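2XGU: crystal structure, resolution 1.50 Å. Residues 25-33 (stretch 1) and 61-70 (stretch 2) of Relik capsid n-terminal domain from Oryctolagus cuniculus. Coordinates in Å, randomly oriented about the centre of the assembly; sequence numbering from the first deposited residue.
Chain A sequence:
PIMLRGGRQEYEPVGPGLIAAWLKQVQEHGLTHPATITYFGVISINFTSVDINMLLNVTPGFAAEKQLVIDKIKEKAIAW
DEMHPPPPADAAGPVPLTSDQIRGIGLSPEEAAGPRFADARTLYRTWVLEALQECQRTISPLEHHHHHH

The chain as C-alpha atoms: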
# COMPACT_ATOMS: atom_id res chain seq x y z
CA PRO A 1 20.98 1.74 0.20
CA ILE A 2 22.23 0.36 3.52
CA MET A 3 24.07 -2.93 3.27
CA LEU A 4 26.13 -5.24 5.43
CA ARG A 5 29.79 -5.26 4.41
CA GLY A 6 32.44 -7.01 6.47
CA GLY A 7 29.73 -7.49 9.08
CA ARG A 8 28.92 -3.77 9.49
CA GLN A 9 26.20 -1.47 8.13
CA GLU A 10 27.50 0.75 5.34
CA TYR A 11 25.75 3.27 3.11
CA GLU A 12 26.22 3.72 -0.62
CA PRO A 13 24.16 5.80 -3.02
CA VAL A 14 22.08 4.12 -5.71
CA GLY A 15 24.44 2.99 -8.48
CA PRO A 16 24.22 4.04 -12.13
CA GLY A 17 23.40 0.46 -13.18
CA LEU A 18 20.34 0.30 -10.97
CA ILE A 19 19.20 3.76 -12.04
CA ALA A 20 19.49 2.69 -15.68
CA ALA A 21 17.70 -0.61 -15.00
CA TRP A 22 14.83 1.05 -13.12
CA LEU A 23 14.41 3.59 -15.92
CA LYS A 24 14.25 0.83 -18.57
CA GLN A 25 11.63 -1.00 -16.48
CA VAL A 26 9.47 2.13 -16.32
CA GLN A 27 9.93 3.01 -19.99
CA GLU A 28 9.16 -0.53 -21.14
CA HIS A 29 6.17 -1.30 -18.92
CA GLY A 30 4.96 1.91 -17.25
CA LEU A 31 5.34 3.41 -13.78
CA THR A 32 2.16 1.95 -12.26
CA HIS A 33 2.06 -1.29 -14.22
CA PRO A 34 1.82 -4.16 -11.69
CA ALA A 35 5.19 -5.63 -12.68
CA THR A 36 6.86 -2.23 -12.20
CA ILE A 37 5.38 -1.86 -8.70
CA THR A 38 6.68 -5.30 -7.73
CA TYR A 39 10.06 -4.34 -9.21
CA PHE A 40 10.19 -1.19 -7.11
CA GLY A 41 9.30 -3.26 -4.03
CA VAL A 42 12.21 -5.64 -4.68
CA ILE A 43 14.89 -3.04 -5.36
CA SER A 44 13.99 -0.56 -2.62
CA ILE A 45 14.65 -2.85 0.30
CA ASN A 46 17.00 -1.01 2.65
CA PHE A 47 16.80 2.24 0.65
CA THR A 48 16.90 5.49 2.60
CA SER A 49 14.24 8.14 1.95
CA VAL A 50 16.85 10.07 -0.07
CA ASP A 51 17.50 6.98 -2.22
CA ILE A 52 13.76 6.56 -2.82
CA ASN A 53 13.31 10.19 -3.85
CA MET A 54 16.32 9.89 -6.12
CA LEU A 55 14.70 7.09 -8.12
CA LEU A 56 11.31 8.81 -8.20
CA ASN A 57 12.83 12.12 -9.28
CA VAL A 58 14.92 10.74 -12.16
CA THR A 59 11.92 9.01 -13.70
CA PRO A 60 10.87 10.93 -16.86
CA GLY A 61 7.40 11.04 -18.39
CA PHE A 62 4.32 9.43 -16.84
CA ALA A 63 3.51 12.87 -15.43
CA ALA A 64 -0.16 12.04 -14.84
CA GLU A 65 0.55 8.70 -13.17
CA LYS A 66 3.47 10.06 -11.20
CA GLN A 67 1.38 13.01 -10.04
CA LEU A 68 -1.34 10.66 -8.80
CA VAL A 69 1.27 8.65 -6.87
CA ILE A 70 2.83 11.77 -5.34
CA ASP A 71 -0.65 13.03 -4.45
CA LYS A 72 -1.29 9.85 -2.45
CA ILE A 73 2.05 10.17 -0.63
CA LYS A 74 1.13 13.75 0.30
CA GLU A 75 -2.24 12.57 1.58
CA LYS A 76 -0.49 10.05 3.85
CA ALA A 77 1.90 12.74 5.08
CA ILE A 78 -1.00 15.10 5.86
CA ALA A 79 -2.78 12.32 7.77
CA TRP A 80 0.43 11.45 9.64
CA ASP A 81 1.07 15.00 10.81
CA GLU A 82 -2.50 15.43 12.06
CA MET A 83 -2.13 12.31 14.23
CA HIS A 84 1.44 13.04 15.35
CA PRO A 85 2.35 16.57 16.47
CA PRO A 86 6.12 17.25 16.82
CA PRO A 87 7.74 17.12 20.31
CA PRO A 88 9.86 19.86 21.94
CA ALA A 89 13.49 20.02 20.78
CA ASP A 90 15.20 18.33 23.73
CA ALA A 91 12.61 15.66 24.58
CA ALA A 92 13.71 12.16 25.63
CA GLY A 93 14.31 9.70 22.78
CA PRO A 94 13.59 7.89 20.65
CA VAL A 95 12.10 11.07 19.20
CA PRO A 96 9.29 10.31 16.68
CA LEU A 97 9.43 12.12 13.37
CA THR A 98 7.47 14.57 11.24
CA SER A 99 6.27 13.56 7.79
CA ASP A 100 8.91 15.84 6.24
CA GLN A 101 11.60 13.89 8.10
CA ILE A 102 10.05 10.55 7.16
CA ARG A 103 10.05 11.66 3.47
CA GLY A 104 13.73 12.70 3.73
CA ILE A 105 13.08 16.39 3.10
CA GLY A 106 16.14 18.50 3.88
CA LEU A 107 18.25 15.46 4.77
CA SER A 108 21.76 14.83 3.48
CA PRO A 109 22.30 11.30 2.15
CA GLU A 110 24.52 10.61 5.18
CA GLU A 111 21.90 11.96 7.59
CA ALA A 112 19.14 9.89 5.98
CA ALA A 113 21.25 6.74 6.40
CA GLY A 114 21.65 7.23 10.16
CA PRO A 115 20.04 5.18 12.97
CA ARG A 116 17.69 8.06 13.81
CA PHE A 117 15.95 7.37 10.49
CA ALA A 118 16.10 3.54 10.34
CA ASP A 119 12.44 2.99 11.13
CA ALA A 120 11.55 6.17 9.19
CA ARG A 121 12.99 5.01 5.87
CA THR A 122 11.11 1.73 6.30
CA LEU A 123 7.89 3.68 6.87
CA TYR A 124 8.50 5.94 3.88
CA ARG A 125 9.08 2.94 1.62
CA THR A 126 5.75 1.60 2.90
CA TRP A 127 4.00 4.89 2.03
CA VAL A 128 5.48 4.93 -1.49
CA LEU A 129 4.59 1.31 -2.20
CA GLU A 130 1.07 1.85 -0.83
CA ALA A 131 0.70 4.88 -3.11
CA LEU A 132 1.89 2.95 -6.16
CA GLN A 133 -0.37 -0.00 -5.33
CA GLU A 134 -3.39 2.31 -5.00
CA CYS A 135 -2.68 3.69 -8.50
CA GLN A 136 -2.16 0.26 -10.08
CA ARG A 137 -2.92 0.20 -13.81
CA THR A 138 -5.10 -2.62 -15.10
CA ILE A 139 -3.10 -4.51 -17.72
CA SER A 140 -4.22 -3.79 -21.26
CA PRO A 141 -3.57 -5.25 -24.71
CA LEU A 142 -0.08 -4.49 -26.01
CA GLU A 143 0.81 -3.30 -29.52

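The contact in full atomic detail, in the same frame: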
# COMPACT_ATOMS: atom_id res chain seq x y z
N GLN A 25 12.83 -0.32 -16.95
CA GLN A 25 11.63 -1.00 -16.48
C GLN A 25 10.42 -0.08 -16.64
O GLN A 25 9.40 -0.49 -17.18
CB GLN A 25 11.78 -1.44 -15.01
CG GLN A 25 10.54 -2.04 -14.37
CD GLN A 25 10.07 -3.32 -15.02
OE1 GLN A 25 10.87 -4.07 -15.58
NE2 GLN A 25 8.77 -3.57 -14.97
N VAL A 26 10.55 1.16 -16.19
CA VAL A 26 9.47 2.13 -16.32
C VAL A 26 9.15 2.42 -17.78
O VAL A 26 7.99 2.40 -18.18
CB VAL A 26 9.78 3.44 -15.56
CG1 VAL A 26 8.69 4.48 -15.79
CG2 VAL A 26 9.92 3.16 -14.07
N GLN A 27 10.17 2.66 -18.59
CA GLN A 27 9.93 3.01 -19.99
C GLN A 27 9.23 1.87 -20.71
O GLN A 27 8.32 2.09 -21.52
CB GLN A 27 11.23 3.37 -20.71
CG GLN A 27 11.01 3.82 -22.13
CD GLN A 27 12.30 4.27 -22.80
OE1 GLN A 27 12.28 4.80 -23.92
NE2 GLN A 27 13.42 4.07 -22.12
N GLU A 28 9.64 0.64 -20.42
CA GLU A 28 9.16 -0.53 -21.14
C GLU A 28 7.75 -0.94 -20.73
O GLU A 28 6.97 -1.40 -21.56
CB GLU A 28 10.14 -1.71 -20.96
CG GLU A 28 9.77 -2.97 -21.74
CD GLU A 28 10.02 -2.85 -23.23
OE1 GLU A 28 10.72 -1.90 -23.66
OE2 GLU A 28 9.52 -3.71 -23.99
N HIS A 29 7.41 -0.74 -19.46
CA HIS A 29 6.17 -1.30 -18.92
C HIS A 29 5.22 -0.26 -18.31
O HIS A 29 4.02 -0.50 -18.22
CB HIS A 29 6.47 -2.41 -17.91
CG HIS A 29 7.41 -3.47 -18.42
ND1 HIS A 29 8.76 -3.46 -18.16
CD2 HIS A 29 7.17 -4.57 -19.17
CE1 HIS A 29 9.33 -4.51 -18.74
NE2 HIS A 29 8.38 -5.20 -19.36
N GLY A 30 5.76 0.88 -17.90
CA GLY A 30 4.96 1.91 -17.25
C GLY A 30 5.18 1.98 -15.74
O GLY A 30 5.45 0.97 -15.09
N LEU A 31 5.04 3.17 -15.18
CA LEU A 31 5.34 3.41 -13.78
C LEU A 31 4.42 2.65 -12.82
O LEU A 31 4.87 2.14 -11.80
CB LEU A 31 5.28 4.91 -13.49
CG LEU A 31 5.51 5.32 -12.04
CD1 LEU A 31 6.93 4.93 -11.60
CD2 LEU A 31 5.28 6.82 -11.87
N THR A 32 3.14 2.57 -13.16
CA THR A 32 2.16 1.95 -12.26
C THR A 32 1.64 0.62 -12.79
O THR A 32 0.61 0.11 -12.34
CB THR A 32 0.97 2.90 -11.98
OG1 THR A 32 0.41 3.34 -13.22
CG2 THR A 32 1.43 4.11 -11.17
N HIS A 33 2.33 0.07 -13.77
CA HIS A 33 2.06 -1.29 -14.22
C HIS A 33 2.39 -2.21 -13.05
O HIS A 33 3.36 -1.98 -12.34
CB HIS A 33 2.96 -1.62 -15.40
CG HIS A 33 2.68 -2.95 -16.02
ND1 HIS A 33 3.21 -4.13 -15.54
CD2 HIS A 33 1.92 -3.29 -17.09
CE1 HIS A 33 2.79 -5.14 -16.28
NE2 HIS A 33 2.01 -4.66 -17.23
N GLY A 61 8.70 11.37 -17.84
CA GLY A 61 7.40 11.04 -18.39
C GLY A 61 6.41 10.60 -17.32
O GLY A 61 6.61 10.87 -16.13
N PHE A 62 5.35 9.93 -17.75
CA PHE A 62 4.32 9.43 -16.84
C PHE A 62 3.91 10.50 -15.82
O PHE A 62 3.66 10.20 -14.66
CB PHE A 62 4.80 8.15 -16.15
CG PHE A 62 5.08 7.02 -17.10
CD1 PHE A 62 4.04 6.26 -17.62
CD2 PHE A 62 6.37 6.73 -17.51
CE1 PHE A 62 4.28 5.23 -18.50
CE2 PHE A 62 6.62 5.70 -18.40
CZ PHE A 62 5.58 4.94 -18.89
N ALA A 63 3.83 11.74 -16.29
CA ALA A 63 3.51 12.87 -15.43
C ALA A 63 2.18 12.70 -14.70
O ALA A 63 2.08 12.99 -13.51
CB ALA A 63 3.52 14.17 -16.23
N ALA A 64 1.17 12.24 -15.42
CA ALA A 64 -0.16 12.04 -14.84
C ALA A 64 -0.12 10.97 -13.76
O ALA A 64 -0.60 11.19 -12.64
CB ALA A 64 -1.15 11.65 -15.92
N GLU A 65 0.45 9.82 -14.10
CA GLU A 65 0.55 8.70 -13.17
C GLU A 65 1.42 9.10 -11.99
O GLU A 65 1.06 8.86 -10.84
CB GLU A 65 1.16 7.47 -13.85
CG GLU A 65 0.27 6.81 -14.89
CD GLU A 65 0.33 7.51 -16.23
OE1 GLU A 65 1.07 8.51 -16.34
OE2 GLU A 65 -0.37 7.06 -17.16
N LYS A 66 2.57 9.69 -12.27
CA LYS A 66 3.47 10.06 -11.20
C LYS A 66 2.79 11.06 -10.28
O LYS A 66 2.90 10.96 -9.07
CB LYS A 66 4.79 10.62 -11.74
CG LYS A 66 5.90 10.64 -10.70
CD LYS A 66 7.02 11.60 -11.05
CE LYS A 66 7.92 11.04 -12.13
NZ LYS A 66 9.24 11.72 -12.08
N GLN A 67 2.08 12.03 -10.85
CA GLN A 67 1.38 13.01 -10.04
C GLN A 67 0.34 12.37 -9.13
O GLN A 67 0.15 12.81 -8.00
CB GLN A 67 0.73 14.08 -10.92
CG GLN A 67 0.19 15.28 -10.15
N LEU A 68 -0.35 11.34 -9.62
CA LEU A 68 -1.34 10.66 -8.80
C LEU A 68 -0.65 9.95 -7.63
O LEU A 68 -1.15 9.96 -6.50
CB LEU A 68 -2.15 9.66 -9.64
N VAL A 69 0.50 9.33 -7.90
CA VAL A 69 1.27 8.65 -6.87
C VAL A 69 1.77 9.64 -5.82
O VAL A 69 1.64 9.40 -4.63
CB VAL A 69 2.44 7.85 -7.48
CG1 VAL A 69 3.37 7.32 -6.40
CG2 VAL A 69 1.90 6.71 -8.35
N ILE A 70 2.32 10.77 -6.27
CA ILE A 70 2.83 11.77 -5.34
C ILE A 70 1.69 12.37 -4.52
O ILE A 70 1.85 12.66 -3.33
CB ILE A 70 3.59 12.90 -6.06
CG1 ILE A 70 4.82 12.33 -6.79
CG2 ILE A 70 4.00 13.98 -5.07
CD1 ILE A 70 5.70 11.47 -5.91

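The contact is a small, predominantly apolar packing of a helix C-terminus and the turn after it against the first turns of a second helix, with no hydrogen bond crossing between the two stretches. Phe-62, at the N-cap position of the second helix, dominates one end. Its ring lies against the end of the first helix and the turn that follows: CZ is 3.5 Å from Gly-30 CA and CE2 is 3.5 Å from Val-26 CG1, while the backbone N of Leu-31 sits over one ring face, 4.0 Å from Phe-62 CE1. Gly-30 leaves the helix with a positive phi of 104° and psi of 149°. At these angles a CB would be jammed against the carbonyl O of His-29, which by itself calls for glycine; the same CB would lie 3.8 Å from Phe-62 CE1, an ordinary contact distance.

Leu-31 extends the packing along the second helix. Its CB is 4.2 Å from Phe-62 CG, and its CD2 reaches Lys-66, 3.8 Å from both CA and CB of that residue; the lysine chain then leads away. Farther along, Thr-32 contributes both branches: OG1 approaches Glu-65 CG at 3.9 Å, a contact with the aliphatic part of a side chain whose end turns away, and CG2 meets Val-69 CG2 at 3.9 Å. Glu-65 and Val-69, one helical turn apart, thus both face Thr-32.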